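PDB 1CXC: cytochrome c2 from Rhodobacter sphaeroides, which carries electrons through its covalently bound heme c, serving in purple non-sulfur photosynthetic bacteria as electron donor to the oxidized bacteriochlorophyll of photophosphorylation. Local coordinates for residues 11-15 against 113-117; 79-84 against 98-104. One frame throughout, in Å; residues are numbered along the deposited sequence.

Interaction 1: 11-15 against 113-117; sequences AFNQC and IWAYL. With HEC (heme c), chain B.
Phe-12 and Ile-113 mark the closest backbone approach, their CA atoms 6.3 Å apart, where the end of helix 5-11 and the following 3-10 turn 12-14 meet helix 107-120. The turn is held by a weak bond from Cys-15 N to Phe-12 O, and the contact between the segments is apolar. Ile-113 sends CG1 to Ala-11 CB at 3.8 Å, while its CG2 comes in at the edge of the Phe-12 ring, 4.2 Å from CD1. Beyond CG1, CD1 reaches Cys-15 SG at 4.2 Å. This packing of N-terminal against C-terminal helix is a hallmark of the cytochrome c fold, and it leads here into the Cys-X-X-Cys-His heme-binding motif: Cys-15 SG is bonded to heme CAB at 2.0 Å. Cys-15 CB covers one face of the Phe-12 ring toward the rim. With CG anti to the backbone N (chi1 -170°), that ring is directed into the contact; the Phe-12 and Tyr-116 side chains cross at about a right angle, Tyr-116 CE2 lying 3.9 Å from Phe-12 CG. The two ring planes are inclined obliquely, at 49°. Ile-21 and Ala-30 of the small antiparallel sheet touch both aromatic side chains.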
loop_
_atom_site.group_PDB
_atom_site.type_symbol
_atom_site.label_atom_id
_atom_site.label_comp_id
_atom_site.label_asym_id
_atom_site.label_seq_id
_atom_site.Cartn_x
_atom_site.Cartn_y
_atom_site.Cartn_z
ATOM N N ALA A 11 6.830 10.833 6.149
ATOM C CA ALA A 11 6.509 10.723 4.739
ATOM C C ALA A 11 5.130 10.118 4.482
ATOM O O ALA A 11 4.469 10.460 3.499
ATOM C CB ALA A 11 7.571 9.844 4.085
ATOM N N PHE A 12 4.586 9.416 5.478
ATOM C CA PHE A 12 3.274 8.789 5.365
ATOM C C PHE A 12 2.125 9.803 5.419
ATOM O O PHE A 12 0.981 9.529 5.046
ATOM C CB PHE A 12 3.112 7.742 6.468
ATOM C CG PHE A 12 1.883 6.863 6.302
ATOM C CD1 PHE A 12 1.837 5.942 5.270
ATOM C CD2 PHE A 12 0.779 7.073 7.097
ATOM C CE1 PHE A 12 0.669 5.247 5.024
ATOM C CE2 PHE A 12 -0.390 6.385 6.847
ATOM C CZ PHE A 12 -0.449 5.473 5.808
ATOM N N ASN A 13 2.401 11.046 5.813
ATOM C CA ASN A 13 1.325 12.019 5.836
ATOM C C ASN A 13 0.756 12.163 4.457
ATOM O O ASN A 13 -0.408 12.472 4.320
ATOM C CB ASN A 13 1.805 13.400 6.239
ATOM C CG ASN A 13 2.416 13.484 7.623
ATOM O OD1 ASN A 13 3.394 14.208 7.820
ATOM N ND2 ASN A 13 1.873 12.771 8.615
ATOM N N GLN A 14 1.575 12.082 3.409
ATOM C CA GLN A 14 1.045 12.232 2.058
ATOM C C GLN A 14 -0.035 11.213 1.740
ATOM O O GLN A 14 -0.840 11.403 0.829
ATOM C CB GLN A 14 2.113 12.058 0.994
ATOM C CG GLN A 14 3.549 12.014 1.481
ATOM C CD GLN A 14 4.538 12.247 0.346
ATOM O OE1 GLN A 14 4.180 12.735 -0.728
ATOM N NE2 GLN A 14 5.808 11.908 0.549
ATOM N N CYS A 15 0.132 10.011 2.262
ATOM C CA CYS A 15 -0.810 8.934 2.030
ATOM C C CYS A 15 -2.117 9.089 2.792
ATOM O O CYS A 15 -3.122 8.522 2.388
ATOM C CB CYS A 15 -0.186 7.612 2.483
ATOM S SG CYS A 15 1.540 7.364 2.019
ATOM N N ILE A 113 8.861 4.549 4.242
ATOM C CA ILE A 113 7.488 4.236 4.555
ATOM C C ILE A 113 7.321 2.728 4.741
ATOM O O ILE A 113 6.681 2.292 5.694
ATOM C CB ILE A 113 6.573 4.760 3.437
ATOM C CG1 ILE A 113 6.457 6.284 3.478
ATOM C CG2 ILE A 113 5.199 4.111 3.558
ATOM C CD1 ILE A 113 5.670 6.857 2.294
ATOM N N TRP A 114 8.061 1.895 3.994
ATOM C CA TRP A 114 7.934 0.460 4.206
ATOM C C TRP A 114 8.500 0.098 5.577
ATOM O O TRP A 114 7.941 -0.721 6.306
ATOM C CB TRP A 114 8.683 -0.321 3.118
ATOM C CG TRP A 114 8.506 -1.846 3.303
ATOM C CD1 TRP A 114 9.524 -2.624 3.791
ATOM C CD2 TRP A 114 7.360 -2.563 3.088
ATOM N NE1 TRP A 114 9.034 -3.858 3.870
ATOM C CE2 TRP A 114 7.739 -3.854 3.478
ATOM C CE3 TRP A 114 6.077 -2.307 2.647
ATOM C CZ2 TRP A 114 6.824 -4.905 3.438
ATOM C CZ3 TRP A 114 5.169 -3.359 2.596
ATOM C CH2 TRP A 114 5.536 -4.645 2.985
ATOM N N ALA A 115 9.603 0.723 5.990
ATOM C CA ALA A 115 10.163 0.418 7.289
ATOM C C ALA A 115 9.219 0.840 8.420
ATOM O O ALA A 115 9.094 0.162 9.450
ATOM C CB ALA A 115 11.495 1.148 7.452
ATOM N N TYR A 116 8.469 1.924 8.196
ATOM C CA TYR A 116 7.504 2.406 9.172
ATOM C C TYR A 116 6.343 1.410 9.275
ATOM O O TYR A 116 5.945 0.986 10.356
ATOM C CB TYR A 116 7.023 3.789 8.703
ATOM C CG TYR A 116 5.785 4.331 9.405
ATOM C CD1 TYR A 116 5.800 4.514 10.779
ATOM C CD2 TYR A 116 4.656 4.621 8.672
ATOM C CE1 TYR A 116 4.678 4.988 11.443
ATOM C CE2 TYR A 116 3.534 5.091 9.322
ATOM C CZ TYR A 116 3.551 5.272 10.700
ATOM O OH TYR A 116 2.415 5.728 11.355
ATOM N N LEU A 117 5.942 0.811 8.169
ATOM C CA LEU A 117 4.851 -0.159 8.186
ATOM C C LEU A 117 5.277 -1.454 8.850
ATOM O O LEU A 117 4.464 -2.165 9.419
ATOM C CB LEU A 117 4.367 -0.448 6.769
ATOM C CG LEU A 117 3.767 0.718 6.011
ATOM C CD1 LEU A 117 3.501 0.302 4.576
ATOM C CD2 LEU A 117 2.511 1.214 6.705
HETATM FE FE HEC B . -2.741 3.947 -2.026
HETATM C CHA HEC B . -4.086 0.946 -2.816
HETATM C CHB HEC B . -0.090 2.398 -0.552
HETATM C CHC HEC B . -1.303 6.994 -1.395
HETATM C CHD HEC B . -5.529 5.537 -3.214
HETATM N NA HEC B . -2.175 2.072 -1.770
HETATM C C1A HEC B . -2.857 0.936 -2.179
HETATM C C2A HEC B . -2.112 -0.264 -1.841
HETATM C C3A HEC B . -0.974 0.138 -1.229
HETATM C C4A HEC B . -1.040 1.587 -1.160
HETATM C CMA HEC B . 0.178 -0.767 -0.812
HETATM C CAA HEC B . -2.551 -1.708 -2.039
HETATM C CBA HEC B . -3.109 -2.273 -0.742
HETATM C CGA HEC B . -3.908 -3.560 -0.867
HETATM O O1A HEC B . -4.911 -3.679 -0.194
HETATM O O2A HEC B . -3.627 -4.337 -1.773
HETATM N NB HEC B . -1.065 4.556 -1.185
HETATM C C1B HEC B . -0.110 3.777 -0.549
HETATM C C2B HEC B . 0.924 4.603 0.052
HETATM C C3B HEC B . 0.642 5.909 -0.245
HETATM C C4B HEC B . -0.605 5.866 -1.001
HETATM C CMB HEC B . 2.118 4.083 0.863
HETATM C CAB HEC B . 1.446 7.046 0.058
HETATM C CBB HEC B . 2.793 7.230 -0.504
HETATM N NC HEC B . -3.282 5.841 -2.296
HETATM C C1C HEC B . -2.549 6.983 -1.986
HETATM C C2C HEC B . -3.325 8.181 -2.238
HETATM C C3C HEC B . -4.510 7.774 -2.748
HETATM C C4C HEC B . -4.483 6.325 -2.767
HETATM C CMC HEC B . -2.961 9.591 -1.795
HETATM C CAC HEC B . -5.575 8.581 -3.135
HETATM C CBC HEC B . -5.444 9.640 -4.125
HETATM N ND HEC B . -4.432 3.371 -2.815
HETATM C C1D HEC B . -5.501 4.152 -3.250
HETATM C C2D HEC B . -6.541 3.337 -3.841
HETATM C C3D HEC B . -6.111 2.056 -3.795
HETATM C C4D HEC B . -4.820 2.078 -3.132
HETATM C CMD HEC B . -7.856 3.826 -4.443
HETATM C CAD HEC B . -6.707 0.888 -4.565
HETATM C CBD HEC B . -5.887 0.575 -5.816
HETATM C CGD HEC B . -6.651 -0.183 -6.912
HETATM O O1D HEC B . -6.153 -0.248 -8.026
HETATM O O2D HEC B . -7.520 -0.971 -6.579
#

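Interaction 2: 79-84 against 98-104; sequences YVQDPT and GKMTFKL. With HEC (heme c), chain B.
Val-80 O accepts the backbone N of Leu-104 at 2.9 Å in an almost perfectly straight bond (179°), joining the end of helix 73-81 to the loop that carries the axial methionine. Beside it, Val-80 CG2 and Leu-104 CD2 touch, the two side chains running the same way. At the other end of the contact Gly-98 N donates to Thr-84 OG1 at 3.1 Å. Between these bonds Met-100, its CG anti to the backbone N (chi1 178°), puts SD on the heme iron at 2.4 Å, with His-19 as the other axial ligand. Tyr-79 OH approaches Met-100 SD to 3.5 Å. That sulfur also makes an oblique Met-aromatic contact, 4.9 Å from the Tyr-79 ring centroid and 61° off the ring normal, while the edge of the tyrosine ring meets the porphyrin. Lys-99 N donates a hydrogen bond to heme propionate O1D at 2.9 Å. Pro-83 CG touches Met-100 CG and sits 3.5 Å from Phe-102 O, a buried carbonyl with no hydrogen-bond partner. Asp-82 N-caps helix 83-91, OD1 taking Lys-85 N, and OD2 forms a long, weak salt bridge with the extended Lys-103. Phe-102 turns to the heme, CB and CG beside CMC and CE2 only 3.4 Å from CBB, and its ring packs on Gln-14; a serine here would probably uncover the heme rim between CMC and CBB and leave Gln-14 without this packing partner. Val-80 and Leu-104 both rest on Ala-110 of helix 107-120, where the end of helix 73-81 and the methionine loop meet the C-terminal helix.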
loop_
_atom_site.group_PDB
_atom_site.type_symbol
_atom_site.label_atom_id
_atom_site.label_comp_id
_atom_site.label_asym_id
_atom_site.label_seq_id
_atom_site.Cartn_x
_atom_site.Cartn_y
_atom_site.Cartn_z
ATOM N N TYR A 79 5.475 -0.354 -6.805
ATOM C CA TYR A 79 4.087 0.020 -6.953
ATOM C C TYR A 79 3.782 1.457 -6.590
ATOM O O TYR A 79 3.143 2.150 -7.364
ATOM C CB TYR A 79 3.232 -0.913 -6.122
ATOM C CG TYR A 79 1.788 -0.460 -6.028
ATOM C CD1 TYR A 79 0.958 -0.595 -7.111
ATOM C CD2 TYR A 79 1.329 0.094 -4.842
ATOM C CE1 TYR A 79 -0.341 -0.163 -7.024
ATOM C CE2 TYR A 79 0.025 0.514 -4.749
ATOM C CZ TYR A 79 -0.799 0.390 -5.840
ATOM O OH TYR A 79 -2.114 0.822 -5.756
ATOM N N VAL A 80 4.172 1.920 -5.392
ATOM C CA VAL A 80 3.866 3.299 -4.998
ATOM C C VAL A 80 4.474 4.326 -5.936
ATOM O O VAL A 80 3.999 5.455 -5.972
ATOM C CB VAL A 80 4.299 3.610 -3.547
ATOM C CG1 VAL A 80 3.603 2.665 -2.584
ATOM C CG2 VAL A 80 5.815 3.563 -3.378
ATOM N N GLN A 81 5.581 4.021 -6.631
ATOM C CA GLN A 81 6.164 4.982 -7.543
ATOM C C GLN A 81 5.356 5.170 -8.816
ATOM O O GLN A 81 5.436 6.197 -9.469
ATOM C CB GLN A 81 7.580 4.580 -7.869
ATOM C CG GLN A 81 8.477 4.763 -6.657
ATOM C CD GLN A 81 9.933 4.461 -6.971
ATOM O OE1 GLN A 81 10.602 5.245 -7.639
ATOM N NE2 GLN A 81 10.456 3.299 -6.556
ATOM N N ASP A 82 4.637 4.155 -9.262
ATOM C CA ASP A 82 3.778 4.285 -10.434
ATOM C C ASP A 82 2.824 3.107 -10.434
ATOM O O ASP A 82 3.146 2.028 -10.933
ATOM C CB ASP A 82 4.567 4.289 -11.739
ATOM C CG ASP A 82 3.743 4.760 -12.942
ATOM O OD1 ASP A 82 2.560 4.400 -13.045
ATOM O OD2 ASP A 82 4.344 5.299 -13.874
ATOM N N PRO A 83 1.646 3.270 -9.853
ATOM C CA PRO A 83 0.763 2.149 -9.636
ATOM C C PRO A 83 0.204 1.521 -10.899
ATOM O O PRO A 83 0.212 0.302 -11.005
ATOM C CB PRO A 83 -0.343 2.704 -8.764
ATOM C CG PRO A 83 0.187 3.975 -8.131
ATOM C CD PRO A 83 1.358 4.412 -8.972
ATOM N N THR A 84 0.011 2.284 -11.962
ATOM C CA THR A 84 -0.555 1.706 -13.152
ATOM C C THR A 84 0.486 0.978 -13.966
ATOM O O THR A 84 0.253 -0.135 -14.418
ATOM C CB THR A 84 -1.243 2.788 -13.974
ATOM O OG1 THR A 84 -2.441 3.050 -13.279
ATOM C CG2 THR A 84 -1.594 2.309 -15.360
ATOM N N GLY A 98 -4.654 1.077 -12.469
ATOM C CA GLY A 98 -4.827 1.158 -11.030
ATOM C C GLY A 98 -5.768 2.299 -10.660
ATOM O O GLY A 98 -6.078 3.160 -11.490
ATOM N N LYS A 99 -6.517 2.151 -9.581
ATOM C CA LYS A 99 -7.405 3.227 -9.160
ATOM C C LYS A 99 -6.642 4.273 -8.348
ATOM O O LYS A 99 -7.237 5.246 -7.914
ATOM C CB LYS A 99 -8.513 2.676 -8.276
ATOM C CG LYS A 99 -9.400 1.649 -8.955
ATOM C CD LYS A 99 -10.621 2.342 -9.510
ATOM C CE LYS A 99 -11.800 2.105 -8.584
ATOM N NZ LYS A 99 -11.606 2.757 -7.299
ATOM N N MET A 100 -5.453 3.923 -7.838
ATOM C CA MET A 100 -4.656 4.841 -7.035
ATOM C C MET A 100 -4.010 5.840 -7.943
ATOM O O MET A 100 -3.062 5.508 -8.642
ATOM C CB MET A 100 -3.580 4.071 -6.266
ATOM C CG MET A 100 -2.610 4.887 -5.413
ATOM S SD MET A 100 -1.736 3.895 -4.158
ATOM C CE MET A 100 -0.195 4.724 -4.175
ATOM N N THR A 101 -4.392 7.103 -7.825
ATOM C CA THR A 101 -3.826 8.089 -8.724
ATOM C C THR A 101 -2.705 8.928 -8.132
ATOM O O THR A 101 -2.029 9.613 -8.897
ATOM C CB THR A 101 -4.926 9.001 -9.262
ATOM O OG1 THR A 101 -5.514 9.586 -8.127
ATOM C CG2 THR A 101 -5.979 8.225 -10.028
ATOM N N PHE A 102 -2.108 8.445 -7.058
ATOM C CA PHE A 102 -1.000 9.168 -6.457
ATOM C C PHE A 102 0.306 8.457 -6.749
ATOM O O PHE A 102 0.281 7.255 -6.930
ATOM C CB PHE A 102 -1.171 9.236 -4.937
ATOM C CG PHE A 102 0.026 9.819 -4.178
ATOM C CD1 PHE A 102 0.114 11.185 -3.973
ATOM C CD2 PHE A 102 1.014 8.995 -3.669
ATOM C CE1 PHE A 102 1.172 11.725 -3.256
ATOM C CE2 PHE A 102 2.070 9.537 -2.965
ATOM C CZ PHE A 102 2.146 10.898 -2.748
ATOM N N LYS A 103 1.337 9.184 -7.182
ATOM C CA LYS A 103 2.634 8.583 -7.412
ATOM C C LYS A 103 3.647 9.195 -6.443
ATOM O O LYS A 103 3.875 10.413 -6.469
ATOM C CB LYS A 103 3.148 8.873 -8.816
ATOM C CG LYS A 103 2.348 8.206 -9.913
ATOM C CD LYS A 103 2.966 8.574 -11.247
ATOM C CE LYS A 103 2.181 7.950 -12.382
ATOM N NZ LYS A 103 2.793 8.290 -13.655
ATOM N N LEU A 104 4.392 8.354 -5.712
ATOM C CA LEU A 104 5.410 8.827 -4.789
ATOM C C LEU A 104 6.654 9.064 -5.612
ATOM O O LEU A 104 7.216 8.111 -6.132
ATOM C CB LEU A 104 5.683 7.752 -3.748
ATOM C CG LEU A 104 6.503 8.138 -2.531
ATOM C CD1 LEU A 104 5.793 9.243 -1.776
ATOM C CD2 LEU A 104 6.721 6.939 -1.623
HETATM FE FE HEC B . -2.741 3.947 -2.026
HETATM C CHA HEC B . -4.086 0.946 -2.816
HETATM C CHB HEC B . -0.090 2.398 -0.552
HETATM C CHC HEC B . -1.303 6.994 -1.395
HETATM C CHD HEC B . -5.529 5.537 -3.214
HETATM N NA HEC B . -2.175 2.072 -1.770
HETATM C C1A HEC B . -2.857 0.936 -2.179
HETATM C C2A HEC B . -2.112 -0.264 -1.841
HETATM C C3A HEC B . -0.974 0.138 -1.229
HETATM C C4A HEC B . -1.040 1.587 -1.160
HETATM C CMA HEC B . 0.178 -0.767 -0.812
HETATM C CAA HEC B . -2.551 -1.708 -2.039
HETATM C CBA HEC B . -3.109 -2.273 -0.742
HETATM C CGA HEC B . -3.908 -3.560 -0.867
HETATM O O1A HEC B . -4.911 -3.679 -0.194
HETATM O O2A HEC B . -3.627 -4.337 -1.773
HETATM N NB HEC B . -1.065 4.556 -1.185
HETATM C C1B HEC B . -0.110 3.777 -0.549
HETATM C C2B HEC B . 0.924 4.603 0.052
HETATM C C3B HEC B . 0.642 5.909 -0.245
HETATM C C4B HEC B . -0.605 5.866 -1.001
HETATM C CMB HEC B . 2.118 4.083 0.863
HETATM C CAB HEC B . 1.446 7.046 0.058
HETATM C CBB HEC B . 2.793 7.230 -0.504
HETATM N NC HEC B . -3.282 5.841 -2.296
HETATM C C1C HEC B . -2.549 6.983 -1.986
HETATM C C2C HEC B . -3.325 8.181 -2.238
HETATM C C3C HEC B . -4.510 7.774 -2.748
HETATM C C4C HEC B . -4.483 6.325 -2.767
HETATM C CMC HEC B . -2.961 9.591 -1.795
HETATM C CAC HEC B . -5.575 8.581 -3.135
HETATM C CBC HEC B . -5.444 9.640 -4.125
HETATM N ND HEC B . -4.432 3.371 -2.815
HETATM C C1D HEC B . -5.501 4.152 -3.250
HETATM C C2D HEC B . -6.541 3.337 -3.841
HETATM C C3D HEC B . -6.111 2.056 -3.795
HETATM C C4D HEC B . -4.820 2.078 -3.132
HETATM C CMD HEC B . -7.856 3.826 -4.443
HETATM C CAD HEC B . -6.707 0.888 -4.565
HETATM C CBD HEC B . -5.887 0.575 -5.816
HETATM C CGD HEC B . -6.651 -0.183 -6.912
HETATM O O1D HEC B . -6.153 -0.248 -8.026
HETATM O O2D HEC B . -7.520 -0.971 -6.579
#

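Overall arrangement
From the N terminus, helix 5-11 leads into 11-15, whose partner 113-117 lies on the last helix, 98 residues on; interaction 1 thus closes a loop of nearly a hundred residues. Interaction 2 lies wholly within that loop and closes a much shorter one: after helix 83-91 the chain returns, just before helix 107-120, as 98-104 against 79-84, the end of helix 73-81 and the start of helix 83-91. The contacts nest without crossing, their centres about 14 Å apart. Gln-14 packs on Phe-102 and Leu-104, and Ile-113 on Leu-104, which joins them directly. Both also touch the heme: interaction 1 at a thioether attachment, interaction 2 at the methionine side of the iron.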